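Local atomic coordinates of Cyclo(L-tyrosyl-L-tyrosyl) synthase (Mycobacterium tuberculosis, PDB entry 2X9Q), a protein that probably joins two tyrosyl groups from tyrosyl-tRNA into cyclo(L-tyrosyl-L-tyrosyl), an intermediate on the way to mycocyclosin, without using ATP. Residues 80-85 against 247-252. Sequence-based numbering, arbitrary orientation.
Sequences GDHAVI and PSSLNC
His-82 and Ser-249 meet edge-on: Ser-249 OG lies in the imidazole plane, 2.8 Å from His-82 ND1, in a nearly straight hydrogen bond (175°). His-82 CG and Ser-249 OG are each anti to their backbone N (chi1 -174° and 175°), which carries ND1 and the hydroxyl forward along the strands. Just before the strands begin, Ser-248 OG donates to the anti lone pair of Asp-81 OD2 at 2.6 Å, and a water that donates to this OG accepts from Asp-81 N. Pro-247 CB lies 3.5 Å from Asp-81 OD2. From there the parallel strands are joined by backbone hydrogen bonds from Leu-250 N to His-82 O, Val-84 N to Leu-250 O and Cys-252 N to Val-84 O, the last at 2.8 Å. Val-84 crosses the Asn-251 amide, with Val-84 CB 4.1 Å from Asn-251 CG.

Further out, Asp-114 OD2 on strand 112-117 and Leu-236 O of helix 220-244 are hydrogen-bonded to His-82 NE2 and Asn-251 ND2, respectively. These two strands are central in the Rossmann-like sheet that relates cyclodipeptide synthases to class I aminoacyl-tRNA synthetases. With both ring nitrogens engaged, the buried imidazole is fixed in rotation, and Asp-114 would probably favour a proton on NE2.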
loop_
_atom_site.group_PDB
_atom_site.type_symbol
_atom_site.label_atom_id
_atom_site.label_comp_id
_atom_site.label_asym_id
_atom_site.label_seq_id
_atom_site.Cartn_x
_atom_site.Cartn_y
_atom_site.Cartn_z
ATOM N N GLY A 80 -17.612 -0.331 3.897
ATOM C CA GLY A 80 -17.602 0.747 2.877
ATOM C C GLY A 80 -17.267 2.113 3.425
ATOM O O GLY A 80 -17.779 3.156 2.907
ATOM N N ASP A 81 -16.431 2.194 4.475
ATOM C CA ASP A 81 -16.077 3.537 4.932
ATOM C C ASP A 81 -15.022 4.178 4.039
ATOM O O ASP A 81 -15.168 5.372 3.620
ATOM C CB ASP A 81 -15.547 3.586 6.355
ATOM C CG ASP A 81 -16.597 3.104 7.369
ATOM O OD1 ASP A 81 -17.664 3.727 7.362
ATOM O OD2 ASP A 81 -16.373 2.142 8.111
ATOM N N HIS A 82 -13.933 3.414 3.792
ATOM C CA HIS A 82 -12.728 4.049 3.225
ATOM C C HIS A 82 -11.865 3.049 2.537
ATOM O O HIS A 82 -11.766 1.879 2.979
ATOM C CB HIS A 82 -11.942 4.778 4.301
ATOM C CG HIS A 82 -10.782 5.557 3.737
ATOM N ND1 HIS A 82 -9.500 5.035 3.676
ATOM C CD2 HIS A 82 -10.739 6.767 3.087
ATOM C CE1 HIS A 82 -8.701 5.914 3.068
ATOM N NE2 HIS A 82 -9.419 6.985 2.728
ATOM N N ALA A 83 -11.285 3.448 1.408
ATOM C CA ALA A 83 -10.218 2.647 0.787
ATOM C C ALA A 83 -8.971 3.522 0.530
ATOM O O ALA A 83 -9.061 4.695 0.085
ATOM C CB ALA A 83 -10.681 1.940 -0.500
ATOM N N VAL A 84 -7.805 2.916 0.765
ATOM C CA VAL A 84 -6.546 3.410 0.156
ATOM C C VAL A 84 -6.294 2.572 -1.092
ATOM O O VAL A 84 -6.249 1.353 -1.021
ATOM C CB VAL A 84 -5.349 3.227 1.135
ATOM C CG1 VAL A 84 -3.964 3.627 0.426
ATOM C CG2 VAL A 84 -5.588 4.145 2.372
ATOM N N ILE A 85 -6.104 3.252 -2.222
ATOM C CA ILE A 85 -5.659 2.645 -3.465
ATOM C C ILE A 85 -4.201 3.093 -3.625
ATOM O O ILE A 85 -3.961 4.247 -3.993
ATOM C CB ILE A 85 -6.538 3.161 -4.601
ATOM C CG1 ILE A 85 -8.011 2.686 -4.279
ATOM C CG2 ILE A 85 -6.212 2.472 -5.956
ATOM C CD1 ILE A 85 -9.000 2.995 -5.433
ATOM N N PRO A 247 -13.602 5.724 9.926
ATOM C CA PRO A 247 -13.995 4.665 10.883
ATOM C C PRO A 247 -13.251 3.338 10.651
ATOM O O PRO A 247 -12.907 2.625 11.619
ATOM C CB PRO A 247 -15.543 4.468 10.591
ATOM C CG PRO A 247 -15.963 5.907 10.153
ATOM C CD PRO A 247 -14.781 6.412 9.318
ATOM N N SER A 248 -13.029 2.996 9.373
ATOM C CA SER A 248 -12.305 1.750 9.055
ATOM C C SER A 248 -11.744 1.956 7.671
ATOM O O SER A 248 -12.140 2.917 6.970
ATOM C CB SER A 248 -13.228 0.565 9.066
ATOM O OG SER A 248 -14.219 0.625 8.059
ATOM N N SER A 249 -10.830 1.098 7.240
ATOM C CA SER A 249 -10.297 1.361 5.908
ATOM C C SER A 249 -9.783 0.069 5.328
ATOM O O SER A 249 -9.176 -0.739 6.074
ATOM C CB SER A 249 -9.167 2.466 5.938
ATOM O OG SER A 249 -8.599 2.576 4.587
ATOM N N LEU A 250 -9.985 -0.117 4.017
ATOM C CA LEU A 250 -9.464 -1.254 3.307
ATOM C C LEU A 250 -8.289 -0.815 2.419
ATOM O O LEU A 250 -8.483 -0.020 1.502
ATOM C CB LEU A 250 -10.562 -1.843 2.365
ATOM C CG LEU A 250 -10.326 -3.191 1.787
ATOM C CD1 LEU A 250 -10.258 -4.335 2.926
ATOM C CD2 LEU A 250 -11.501 -3.461 0.895
ATOM N N ASN A 251 -7.104 -1.378 2.658
ATOM C CA ASN A 251 -5.916 -0.986 1.902
ATOM C C ASN A 251 -5.778 -1.924 0.705
ATOM O O ASN A 251 -5.665 -3.165 0.866
ATOM C CB ASN A 251 -4.688 -0.971 2.848
ATOM C CG ASN A 251 -3.502 -0.250 2.174
ATOM O OD1 ASN A 251 -3.272 -0.464 0.992
ATOM N ND2 ASN A 251 -2.760 0.535 2.911
ATOM N N CYS A 252 -5.881 -1.362 -0.525
ATOM C CA CYS A 252 -6.071 -2.213 -1.716
ATOM C C CYS A 252 -4.942 -2.198 -2.686
ATOM O O CYS A 252 -4.440 -1.088 -3.053
ATOM C CB CYS A 252 -7.319 -1.740 -2.509
ATOM S SG CYS A 252 -8.804 -1.817 -1.471
HETATM O O HOH W 1 -14.432 0.329 5.051
#